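Local coordinates for protein nitroreductase (Desulfitobacterium hafniense, PDB 3PXV) that binds flavin mononucleotide and probably acts as an FMN-dependent oxidoreductase of the nitroreductase family, at residues Val50-Asn55 and Cys95-Pro100; Lys56-Glu61 and Ser151-Phe156; Gln60-Glu65 and Gly135-Ala140; Asn131-Tyr136 and Phe162-Leu167. One frame throughout, in Å; residues are numbered along the deposited sequence.

Interaction 1: Val50-Asn55 and Cys95-Pro100; sequences VIVVKN and CMIVVP
Ile51 and Val53 of strand 50-53 face Val98 and Met96 of strand 95-100 as antiparallel hydrogen-bonded pairs, the short strand axes running at 157° and approaching to 4.7 Å. Each pair exchanges two N-H...O bonds; the shortest, 2.7 Å from Val53 N to Met96 O, points nearly along the C=O axis. Between them Val52 and Ile97 form the non-hydrogen-bonded pair, their CA atoms only 4.5 Å apart. Here Ile97 CA also gives a C-H...O contact to Ile51 O at 3.3 Å.

The side chain of Ile97 spans two residues of the other strand. Its CG1 is anti to the carbonyl carbon (chi1 -72°) and meets Val52 CG2 at 3.9 Å, while its CG2 meets Val50 CG1 at 3.9 Å. An alanine in place of Ile97 would probably leave Val50 CG1 and Val52 CG2 without these partners and open a gap beneath the helices that pack there. On the opposite face, the side chains of Val53 and Val98 cross obliquely, CG2 to CG2 at 3.9 Å, and Ile51 CD1 rests on the ring of Pro100, 4.0 Å from its CD.

Helices 26-36 and 106-126 pack on the Ile97 face through Ile32 and Ile120, whereas Phe156 lies against Ile51 and Pro100. Strand 95-101 continues the antiparallel sheet into strand 161-169, with backbone bonds from Ile97 to Val166 and from Val99 to Cys164. Along its other edge, strand 50-53 pairs in parallel with a strand of the second subunit, which carries the sheet across the dimer interface.

Interaction 2: Lys56-Glu61 and Ser151-Phe156; sequences KELMQE and SKRLGF
Glu61 OE1 is gripped by two arginines: Arg153 NH1 reaches it across the contact in a 2.7 Å salt bridge, and Arg146 NH2 forms a second one. The bond from Arg153 is fairly straight, 164° at the hydrogen. OE1 lies close to the guanidinium plane, but the donor comes from above the carboxylate plane, and the two flat groups are turned 69° apart. Arg153 NH1 has a further partner in Glu149 OE2, so the charged cluster joins both helices.

One face of the guanidinium lies on Leu58, whose CD1 sits 3.6 Å above the plane and over its centre. The arginine chain bends at its third torsion (chi3 68°), placing NE 3.7 Å from Leu58 CD1. An alanine in place of Arg153 would probably leave Glu61 OE1 with one cationic mate fewer and open a gap beside Leu58 CD1.

The arrangement joins the start of helix 56-72 to the end of helix 147-154. The latter stops in a Schellman motif: Phe156 N bonds to Ser151 O at 2.9 Å, and Gly155, with positive phi, gives a weak 3.1 Å bond from its N to Lys152 O.

Deeper in, the other methyl of Leu58 supplies the apolar side of the contact. Its CD2 meets Leu154 CD2 at 3.8 Å, where Leu154 also packs on Val53 and Phe141. Leu58 further touches Phe150 of helix 147-154 and Val188 of the second subunit.

Interaction 3: Gln60-Glu65 and Gly135-Ala140; sequences QEMEAE and GYTGLA. With FMN (flavin mononucleotide), chain F.
Met62, a selenomethionine in this crystal, presses its methyl CE against Thr137 CG2 at 3.3 Å, tighter than usual van der Waals contact. The bend at its third torsion (chi3 59°) places CE there, and also 3.9 Å from Ala140 CB. Nearer the helix backbone, Met62 CB meets the same Ala140 methyl at 3.7 Å. The short alanine therefore lets the loop come close to helix 56-72, and Met62 and Ala140 are both buried, with Phe150 of helix 147-154 touching each of them.

The loop partner carries a 3-10 turn over residues 136-138, following strand 130-133. At the start of this segment the backbone turns to the cofactor: Gly135 N and Tyr136 N each give a weak hydrogen bond to FMN O4, at 3.2 Å and 3.3 Å, with angles of 125° and 145° at the hydrogens. Both residues bind FMN; the packing on Met62 lies further along the same loop, at Thr137 and Ala140.

The Glu65 side is looser. The aliphatic CG of Glu65 comes no nearer than 3.7 Å to Ala140 O, and its carboxylate makes no direct hydrogen bond to residues 135-140. Instead a water donates to Glu65 OE2 at 2.9 Å and to Leu139 O at 2.9 Å, bridging helix and backbone. The other carboxylate oxygen, OE1, has a long, weak ion pair with Arg146.

Interaction 4: Asn131-Tyr136 and Phe162-Leu167; sequences NIMCGY and FGCSVL. With FMN (flavin mononucleotide), chain F.
Ser165 OG donates to Cys134 O over only 2.5 Å, very short for a hydrogen bond, so its exact length in the model is doubtful. OG lies between the backbone N and the carbonyl carbon of its own residue (chi1 66°), the crowded position, which brings it to the Cys134 carbonyl. Thr137 OG1 bonds to the same hydroxyl and reaches Cys134 O weakly, tying the turn after the strand to the sheet. Cys134 N in return gives a 2.9 Å bond to Ser165 O, from 38° out of the carbonyl plane.

Strand 130-133 forms the edge of this chain's antiparallel sheet and pairs with the inner strand 161-169, the short axes at 164°. Leu167 N bonds to Ile132 O at 2.8 Å, and beside this pair Ile132 CG2 is pressed tightly on Leu167 CD1 at 3.4 Å. On the other face Met133 SE lies alongside Val166 CG2 at 3.9 Å. A classic beta bulge at Gly163 and Cys164, opposite Val99, interrupts strand 161-169 just before this pairing.

Both strands line the FMN pocket, with backbone and side chains. Met133 O stands 3.1 Å from C4A of the flavin, Ile132 CD1 is 3.5 Å from its N1, and Cys164 SG is 3.8 Å from the ring methyl C7M. Phe162 turns its edge to Cys134 O, with CZ the nearest ring atom, while Met133 also touches Pro40 of the second subunit.

Overall arrangement
Interaction 1 opens first, at 50-55, and closes at 95-100 a mostly helical loop that includes helix 56-72. Interactions 2 and 3 start from that helix, sharing Gln60 and Glu61, and run past the closure of interaction 1, so both cross it. Interaction 3 ends at 135-140, within the span of interaction 2. Interaction 4 follows interaction 1 in series: it begins at 131-136, sharing Gly135 and Tyr136 with interaction 3, and closes at 162-167 around helix 147-154, thereby crossing interaction 2. Interactions 1 and 4 meet where strands 95-101 and 161-169 pair, while interaction 2 joins two helices away from the flavin and interaction 3 joins helix 56-72 to the loop reaching it.

Interaction 1: Val50-Asn55 and Cys95-Pro100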
# COMPACT_ATOMS: atom_id res chain seq x y z
N VAL B 50 -3.69 -1.20 14.13
CA VAL B 50 -2.24 -1.40 14.17
C VAL B 50 -1.92 -2.08 15.51
O VAL B 50 -1.87 -1.42 16.55
CB VAL B 50 -1.50 -0.05 14.00
CG1 VAL B 50 0.01 -0.19 14.18
CG2 VAL B 50 -1.83 0.52 12.65
N ILE B 51 -1.73 -3.40 15.46
CA ILE B 51 -1.47 -4.19 16.65
C ILE B 51 0.01 -4.55 16.70
O ILE B 51 0.48 -5.37 15.91
CB ILE B 51 -2.35 -5.48 16.64
CG1 ILE B 51 -3.82 -5.10 16.53
CG2 ILE B 51 -2.13 -6.32 17.90
CD1 ILE B 51 -4.72 -6.27 16.36
N VAL B 52 0.75 -3.93 17.62
CA VAL B 52 2.19 -4.17 17.77
C VAL B 52 2.37 -5.36 18.70
O VAL B 52 2.17 -5.23 19.90
CB VAL B 52 2.96 -2.94 18.38
CG1 VAL B 52 4.42 -3.30 18.63
CG2 VAL B 52 2.89 -1.73 17.46
N VAL B 53 2.74 -6.50 18.13
CA VAL B 53 2.85 -7.72 18.89
C VAL B 53 4.29 -7.98 19.29
O VAL B 53 5.16 -8.00 18.45
CB VAL B 53 2.32 -8.93 18.08
CG1 VAL B 53 2.34 -10.19 18.93
CG2 VAL B 53 0.93 -8.66 17.59
N LYS B 54 4.52 -8.18 20.59
CA LYS B 54 5.84 -8.47 21.15
C LYS B 54 5.87 -9.77 21.96
O LYS B 54 6.93 -10.19 22.39
CB LYS B 54 6.30 -7.34 22.09
CG LYS B 54 6.24 -5.95 21.48
CD LYS B 54 7.07 -4.94 22.24
CE LYS B 54 6.76 -4.82 23.68
NZ LYS B 54 7.66 -3.87 24.36
N ASN B 55 4.72 -10.40 22.15
CA ASN B 55 4.61 -11.60 22.96
C ASN B 55 5.16 -12.80 22.20
O ASN B 55 4.60 -13.20 21.18
CB ASN B 55 3.15 -11.79 23.34
CG ASN B 55 2.95 -12.88 24.37
OD1 ASN B 55 2.87 -14.06 24.05
ND2 ASN B 55 2.80 -12.47 25.63
N CYS B 95 9.18 -9.53 17.02
CA CYS B 95 7.92 -8.78 17.07
C CYS B 95 7.40 -8.51 15.68
O CYS B 95 8.11 -8.64 14.70
CB CYS B 95 8.09 -7.44 17.79
SG CYS B 95 8.97 -6.25 16.83
N MSE B 96 6.13 -8.13 15.61
CA MSE B 96 5.50 -7.86 14.34
C MSE B 96 4.31 -6.97 14.55
O MSE B 96 3.77 -6.87 15.64
CB MSE B 96 5.04 -9.16 13.65
CG MSE B 96 3.94 -9.94 14.37
SE MSE B 96 3.41 -11.51 13.40
CE MSE B 96 2.18 -12.26 14.71
N ILE B 97 3.91 -6.30 13.49
CA ILE B 97 2.71 -5.51 13.52
C ILE B 97 1.73 -6.27 12.67
O ILE B 97 2.02 -6.57 11.51
CB ILE B 97 2.93 -4.13 12.98
CG1 ILE B 97 3.76 -3.34 14.00
CG2 ILE B 97 1.59 -3.47 12.71
CD1 ILE B 97 4.13 -1.93 13.57
N VAL B 98 0.60 -6.62 13.27
CA VAL B 98 -0.49 -7.32 12.60
C VAL B 98 -1.54 -6.29 12.23
O VAL B 98 -1.92 -5.49 13.08
CB VAL B 98 -1.11 -8.40 13.51
CG1 VAL B 98 -2.29 -9.09 12.82
CG2 VAL B 98 0.01 -9.43 13.89
N VAL B 99 -1.98 -6.29 10.96
CA VAL B 99 -2.98 -5.34 10.46
C VAL B 99 -4.26 -6.06 10.07
O VAL B 99 -4.37 -6.60 8.97
CB VAL B 99 -2.48 -4.51 9.27
CG1 VAL B 99 -3.51 -3.45 8.91
CG2 VAL B 99 -1.19 -3.84 9.61
N PRO B 100 -5.22 -6.14 11.00
CA PRO B 100 -6.48 -6.75 10.64
C PRO B 100 -7.33 -5.76 9.85
O PRO B 100 -7.11 -4.56 9.91
CB PRO B 100 -7.12 -7.03 12.01
CG PRO B 100 -6.61 -5.93 12.85
CD PRO B 100 -5.18 -5.79 12.43

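Interaction 2: Lys56-Glu61 and Ser151-Phe156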
# COMPACT_ATOMS: atom_id res chain seq x y z
N LYS B 56 6.25 -13.38 22.72
CA LYS B 56 6.93 -14.50 22.05
C LYS B 56 6.04 -15.75 21.95
O LYS B 56 5.95 -16.38 20.89
CB LYS B 56 8.23 -14.84 22.77
CG LYS B 56 9.15 -15.78 21.99
CD LYS B 56 10.46 -16.12 22.78
CE LYS B 56 11.49 -16.83 21.88
NZ LYS B 56 12.75 -17.26 22.59
N GLU B 57 5.38 -16.07 23.04
CA GLU B 57 4.54 -17.25 23.09
C GLU B 57 3.49 -17.21 21.98
O GLU B 57 3.37 -18.17 21.21
CB GLU B 57 3.88 -17.40 24.47
CG GLU B 57 2.93 -18.59 24.61
CD GLU B 57 3.62 -19.93 24.36
OE1 GLU B 57 4.86 -20.00 24.49
OE2 GLU B 57 2.91 -20.90 24.02
N LEU B 58 2.76 -16.10 21.88
CA LEU B 58 1.68 -15.96 20.88
C LEU B 58 2.27 -16.05 19.48
O LEU B 58 1.70 -16.68 18.61
CB LEU B 58 0.92 -14.63 21.08
CG LEU B 58 -0.21 -14.24 20.11
CD1 LEU B 58 -1.28 -15.32 20.01
CD2 LEU B 58 -0.84 -12.94 20.53
N MSE B 59 3.43 -15.43 19.27
CA MSE B 59 4.08 -15.47 17.97
C MSE B 59 4.43 -16.91 17.58
O MSE B 59 4.12 -17.34 16.47
CB MSE B 59 5.31 -14.56 17.94
CG MSE B 59 4.97 -13.06 17.94
SE MSE B 59 6.47 -12.02 17.36
CE MSE B 59 6.59 -12.75 15.60
N GLN B 60 5.07 -17.65 18.49
CA GLN B 60 5.42 -19.07 18.25
C GLN B 60 4.18 -19.92 17.98
O GLN B 60 4.22 -20.82 17.14
CB GLN B 60 6.20 -19.69 19.43
CG GLN B 60 7.64 -19.16 19.66
CD GLN B 60 8.37 -19.87 20.84
OE1 GLN B 60 7.75 -20.22 21.85
NE2 GLN B 60 9.68 -20.08 20.70
N GLU B 61 3.09 -19.65 18.68
CA GLU B 61 1.88 -20.45 18.49
C GLU B 61 1.26 -20.23 17.13
O GLU B 61 0.85 -21.17 16.47
CB GLU B 61 0.87 -20.21 19.62
CG GLU B 61 1.32 -20.76 20.98
CD GLU B 61 0.27 -20.67 22.07
OE1 GLU B 61 -0.93 -20.53 21.74
OE2 GLU B 61 0.63 -20.76 23.27
N SER B 151 -7.72 -14.16 17.40
CA SER B 151 -8.32 -12.84 17.24
C SER B 151 -8.45 -12.13 18.57
O SER B 151 -8.11 -10.96 18.68
CB SER B 151 -9.65 -12.90 16.49
OG SER B 151 -9.44 -13.28 15.13
N LYS B 152 -8.92 -12.84 19.58
CA LYS B 152 -9.08 -12.24 20.90
C LYS B 152 -7.74 -11.99 21.55
O LYS B 152 -7.52 -10.97 22.18
CB LYS B 152 -9.95 -13.12 21.80
CG LYS B 152 -11.40 -13.19 21.36
CD LYS B 152 -12.24 -14.06 22.31
CE LYS B 152 -11.82 -15.53 22.28
NZ LYS B 152 -12.81 -16.41 22.98
N ARG B 153 -6.81 -12.92 21.40
CA ARG B 153 -5.50 -12.72 22.01
C ARG B 153 -4.81 -11.50 21.38
O ARG B 153 -4.08 -10.78 22.07
CB ARG B 153 -4.66 -13.98 21.90
CG ARG B 153 -5.25 -15.13 22.68
CD ARG B 153 -4.50 -16.41 22.44
NE ARG B 153 -3.15 -16.38 23.00
CZ ARG B 153 -2.30 -17.40 22.94
NH1 ARG B 153 -2.65 -18.54 22.32
NH2 ARG B 153 -1.11 -17.29 23.49
N LEU B 154 -5.06 -11.27 20.10
CA LEU B 154 -4.46 -10.11 19.41
C LEU B 154 -5.25 -8.84 19.67
O LEU B 154 -4.71 -7.76 19.58
CB LEU B 154 -4.37 -10.37 17.91
CG LEU B 154 -3.27 -11.36 17.53
CD1 LEU B 154 -3.50 -11.95 16.15
CD2 LEU B 154 -1.90 -10.68 17.63
N GLY B 155 -6.53 -9.00 20.00
CA GLY B 155 -7.41 -7.89 20.25
C GLY B 155 -8.07 -7.33 19.00
O GLY B 155 -8.39 -6.16 18.94
N PHE B 156 -8.27 -8.17 17.99
CA PHE B 156 -8.95 -7.75 16.76
C PHE B 156 -10.34 -7.21 17.09
O PHE B 156 -10.99 -7.71 18.00
CB PHE B 156 -9.19 -8.98 15.87
CG PHE B 156 -8.04 -9.38 15.00
CD1 PHE B 156 -6.73 -9.02 15.29
CD2 PHE B 156 -8.28 -10.22 13.92
CE1 PHE B 156 -5.68 -9.43 14.48
CE2 PHE B 156 -7.25 -10.65 13.12
CZ PHE B 156 -5.94 -10.26 13.39

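Interaction 3: Gln60-Glu65 and Gly135-Ala140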
# COMPACT_ATOMS: atom_id res chain seq x y z
N GLN B 60 5.07 -17.65 18.49
CA GLN B 60 5.42 -19.07 18.25
C GLN B 60 4.18 -19.92 17.98
O GLN B 60 4.22 -20.82 17.14
CB GLN B 60 6.20 -19.69 19.43
CG GLN B 60 7.64 -19.16 19.66
CD GLN B 60 8.37 -19.87 20.84
OE1 GLN B 60 7.75 -20.22 21.85
NE2 GLN B 60 9.68 -20.08 20.70
N GLU B 61 3.09 -19.65 18.68
CA GLU B 61 1.88 -20.45 18.49
C GLU B 61 1.26 -20.23 17.13
O GLU B 61 0.85 -21.17 16.47
CB GLU B 61 0.87 -20.21 19.62
CG GLU B 61 1.32 -20.76 20.98
CD GLU B 61 0.27 -20.67 22.07
OE1 GLU B 61 -0.93 -20.53 21.74
OE2 GLU B 61 0.63 -20.76 23.27
N MSE B 62 1.23 -18.98 16.68
CA MSE B 62 0.66 -18.66 15.40
C MSE B 62 1.55 -19.24 14.30
O MSE B 62 1.06 -19.68 13.25
CB MSE B 62 0.50 -17.13 15.25
CG MSE B 62 -0.52 -16.53 16.17
SE MSE B 62 -0.63 -14.59 16.07
CE MSE B 62 -1.09 -14.47 14.22
N GLU B 63 2.85 -19.26 14.55
CA GLU B 63 3.81 -19.78 13.57
C GLU B 63 3.62 -21.29 13.41
O GLU B 63 3.55 -21.79 12.30
CB GLU B 63 5.25 -19.45 13.99
CG GLU B 63 6.30 -19.88 12.94
CD GLU B 63 7.72 -19.45 13.29
OE1 GLU B 63 8.15 -19.66 14.44
OE2 GLU B 63 8.42 -18.92 12.40
N ALA B 64 3.56 -21.99 14.54
CA ALA B 64 3.40 -23.44 14.54
C ALA B 64 2.05 -23.85 13.95
O ALA B 64 1.96 -24.85 13.25
CB ALA B 64 3.58 -24.00 15.95
N GLU B 65 1.01 -23.07 14.21
CA GLU B 65 -0.31 -23.32 13.61
C GLU B 65 -0.23 -23.09 12.09
O GLU B 65 -0.72 -23.91 11.29
CB GLU B 65 -1.38 -22.44 14.23
CG GLU B 65 -2.78 -22.63 13.62
CD GLU B 65 -3.34 -24.05 13.77
OE1 GLU B 65 -2.95 -24.78 14.75
OE2 GLU B 65 -4.21 -24.40 12.92
N GLY B 135 2.48 -12.34 4.70
CA GLY B 135 1.10 -12.75 4.54
C GLY B 135 0.86 -14.09 5.20
O GLY B 135 -0.30 -14.47 5.44
N TYR B 136 1.96 -14.80 5.49
CA TYR B 136 1.89 -16.13 6.09
C TYR B 136 1.39 -16.12 7.54
O TYR B 136 0.87 -17.13 8.01
CB TYR B 136 3.21 -16.93 5.96
CG TYR B 136 3.42 -17.65 4.63
CD1 TYR B 136 2.36 -18.22 3.92
CD2 TYR B 136 4.70 -17.85 4.14
CE1 TYR B 136 2.57 -18.91 2.74
CE2 TYR B 136 4.92 -18.55 2.97
CZ TYR B 136 3.87 -19.08 2.27
OH TYR B 136 4.12 -19.76 1.10
N THR B 137 1.50 -14.99 8.22
CA THR B 137 0.93 -14.89 9.57
C THR B 137 -0.55 -15.27 9.46
O THR B 137 -1.13 -15.78 10.42
CB THR B 137 0.99 -13.44 10.13
OG1 THR B 137 2.31 -12.93 9.99
CG2 THR B 137 0.54 -13.40 11.59
N GLY B 138 -1.14 -14.98 8.29
CA GLY B 138 -2.54 -15.29 8.02
C GLY B 138 -2.94 -16.76 8.13
O GLY B 138 -4.11 -17.07 8.29
N LEU B 139 -1.96 -17.64 8.03
CA LEU B 139 -2.20 -19.08 8.11
C LEU B 139 -2.63 -19.51 9.53
O LEU B 139 -3.23 -20.56 9.70
CB LEU B 139 -0.96 -19.85 7.66
CG LEU B 139 -0.57 -19.75 6.19
CD1 LEU B 139 0.80 -20.43 5.91
CD2 LEU B 139 -1.66 -20.35 5.32
N ALA B 140 -2.36 -18.68 10.53
CA ALA B 140 -2.77 -18.97 11.90
C ALA B 140 -4.30 -19.01 12.05
O ALA B 140 -4.82 -19.64 12.95
CB ALA B 140 -2.18 -17.95 12.84
N1 FMN F . 8.00 -12.90 1.96
C2 FMN F . 8.07 -14.01 2.77
O2 FMN F . 9.13 -14.59 2.99
N3 FMN F . 6.92 -14.49 3.35
C4 FMN F . 5.71 -13.89 3.14
O4 FMN F . 4.73 -14.38 3.68
C4A FMN F . 5.64 -12.76 2.31
N5 FMN F . 4.45 -12.13 2.08
C5A FMN F . 4.44 -10.88 1.49
C6 FMN F . 3.26 -10.14 1.49
C7 FMN F . 3.21 -8.88 0.91
C7M FMN F . 1.94 -8.12 0.94
C8 FMN F . 4.36 -8.36 0.32
C8M FMN F . 4.37 -7.02 -0.32
C9 FMN F . 5.54 -9.10 0.32
C9A FMN F . 5.59 -10.38 0.91
N10 FMN F . 6.75 -11.15 0.92
C10 FMN F . 6.80 -12.27 1.73
C1' FMN F . 8.05 -10.48 0.58
C2' FMN F . 8.26 -10.51 -0.92
O2' FMN F . 8.72 -11.80 -1.27
C3' FMN F . 9.26 -9.42 -1.31
O3' FMN F . 8.75 -8.14 -1.00
C4' FMN F . 9.53 -9.48 -2.80
O4' FMN F . 10.14 -10.71 -3.05
C5' FMN F . 10.44 -8.34 -3.28
O5' FMN F . 11.66 -8.37 -2.57
P FMN F . 12.10 -7.15 -1.62
O1P FMN F . 13.33 -7.59 -0.89
O2P FMN F . 11.02 -6.79 -0.58
O3P FMN F . 12.39 -6.03 -2.56
O HOH W 1 -5.03 -22.52 10.84

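Interaction 4: Asn131-Tyr136 and Phe162-Leu167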
# COMPACT_ATOMS: atom_id res chain seq x y z
N ASN B 131 12.78 -5.34 8.31
CA ASN B 131 11.39 -5.74 8.23
C ASN B 131 11.07 -6.61 7.02
O ASN B 131 11.88 -6.76 6.10
CB ASN B 131 10.53 -4.48 8.15
CG ASN B 131 10.88 -3.61 6.97
OD1 ASN B 131 10.33 -3.80 5.88
ND2 ASN B 131 11.84 -2.67 7.15
N ILE B 132 9.87 -7.19 7.03
CA ILE B 132 9.36 -7.95 5.92
C ILE B 132 7.84 -8.06 6.04
O ILE B 132 7.33 -8.33 7.14
CB ILE B 132 9.96 -9.37 5.83
CG1 ILE B 132 9.55 -10.02 4.52
CG2 ILE B 132 9.49 -10.28 7.01
CD1 ILE B 132 10.12 -11.43 4.31
N MSE B 133 7.13 -7.86 4.91
CA MSE B 133 5.68 -8.09 4.84
C MSE B 133 5.47 -9.60 4.90
O MSE B 133 6.15 -10.37 4.21
CB MSE B 133 5.07 -7.54 3.54
CG MSE B 133 4.26 -6.23 3.68
SE MSE B 133 5.32 -4.70 4.00
CE MSE B 133 5.33 -4.01 2.25
N CYS B 134 4.55 -10.06 5.72
CA CYS B 134 4.38 -11.48 5.84
C CYS B 134 2.93 -11.81 5.82
O CYS B 134 2.23 -11.58 6.77
CB CYS B 134 5.03 -11.96 7.12
SG CYS B 134 4.90 -13.68 7.40
N GLY B 135 2.48 -12.34 4.70
CA GLY B 135 1.10 -12.75 4.54
C GLY B 135 0.86 -14.09 5.20
O GLY B 135 -0.30 -14.47 5.44
N TYR B 136 1.96 -14.80 5.49
CA TYR B 136 1.89 -16.13 6.09
C TYR B 136 1.39 -16.12 7.54
O TYR B 136 0.87 -17.13 8.01
CB TYR B 136 3.21 -16.93 5.96
CG TYR B 136 3.42 -17.65 4.63
CD1 TYR B 136 2.36 -18.22 3.92
CD2 TYR B 136 4.70 -17.85 4.14
CE1 TYR B 136 2.57 -18.91 2.74
CE2 TYR B 136 4.92 -18.55 2.97
CZ TYR B 136 3.87 -19.08 2.27
OH TYR B 136 4.12 -19.76 1.10
N PHE B 162 -7.68 -11.13 9.23
CA PHE B 162 -6.29 -10.77 8.95
C PHE B 162 -6.13 -10.13 7.58
O PHE B 162 -6.71 -10.58 6.60
CB PHE B 162 -5.41 -12.01 9.03
CG PHE B 162 -4.00 -11.79 8.61
CD1 PHE B 162 -3.04 -11.45 9.55
CD2 PHE B 162 -3.62 -11.95 7.29
CE1 PHE B 162 -1.75 -11.27 9.16
CE2 PHE B 162 -2.33 -11.78 6.90
CZ PHE B 162 -1.39 -11.44 7.84
N GLY B 163 -5.31 -9.08 7.54
CA GLY B 163 -5.06 -8.33 6.30
C GLY B 163 -3.65 -8.57 5.84
O GLY B 163 -3.43 -9.06 4.73
N CYS B 164 -2.69 -8.21 6.68
CA CYS B 164 -1.29 -8.46 6.39
C CYS B 164 -0.51 -8.21 7.66
O CYS B 164 -1.09 -7.88 8.69
CB CYS B 164 -0.80 -7.59 5.24
SG CYS B 164 0.75 -8.16 4.52
N SER B 165 0.79 -8.42 7.62
CA SER B 165 1.60 -8.18 8.81
C SER B 165 2.95 -7.75 8.37
O SER B 165 3.32 -8.00 7.26
CB SER B 165 1.74 -9.46 9.64
OG SER B 165 2.48 -10.46 8.94
N VAL B 166 3.68 -7.08 9.24
CA VAL B 166 5.04 -6.68 8.93
C VAL B 166 5.90 -7.12 10.09
O VAL B 166 5.66 -6.68 11.19
CB VAL B 166 5.22 -5.17 8.79
CG1 VAL B 166 6.68 -4.89 8.38
CG2 VAL B 166 4.23 -4.60 7.76
N LEU B 167 6.89 -7.96 9.83
CA LEU B 167 7.77 -8.45 10.89
C LEU B 167 8.87 -7.40 11.09
O LEU B 167 9.28 -6.76 10.11
CB LEU B 167 8.38 -9.80 10.54
CG LEU B 167 7.42 -10.88 10.02
CD1 LEU B 167 8.22 -12.09 9.56
CD2 LEU B 167 6.37 -11.25 11.10
N1 FMN F . 8.00 -12.90 1.96
C2 FMN F . 8.07 -14.01 2.77
O2 FMN F . 9.13 -14.59 2.99
N3 FMN F . 6.92 -14.49 3.35
C4 FMN F . 5.71 -13.89 3.14
O4 FMN F . 4.73 -14.38 3.68
C4A FMN F . 5.64 -12.76 2.31
N5 FMN F . 4.45 -12.13 2.08
C5A FMN F . 4.44 -10.88 1.49
C6 FMN F . 3.26 -10.14 1.49
C7 FMN F . 3.21 -8.88 0.91
C7M FMN F . 1.94 -8.12 0.94
C8 FMN F . 4.36 -8.36 0.32
C8M FMN F . 4.37 -7.02 -0.32
C9 FMN F . 5.54 -9.10 0.32
C9A FMN F . 5.59 -10.38 0.91
N10 FMN F . 6.75 -11.15 0.92
C10 FMN F . 6.80 -12.27 1.73
C1' FMN F . 8.05 -10.48 0.58
C2' FMN F . 8.26 -10.51 -0.92
O2' FMN F . 8.72 -11.80 -1.27
C3' FMN F . 9.26 -9.42 -1.31
O3' FMN F . 8.75 -8.14 -1.00
C4' FMN F . 9.53 -9.48 -2.80
O4' FMN F . 10.14 -10.71 -3.05
C5' FMN F . 10.44 -8.34 -3.28
O5' FMN F . 11.66 -8.37 -2.57
P FMN F . 12.10 -7.15 -1.62
O1P FMN F . 13.33 -7.59 -0.89
O2P FMN F . 11.02 -6.79 -0.58
O3P FMN F . 12.39 -6.03 -2.56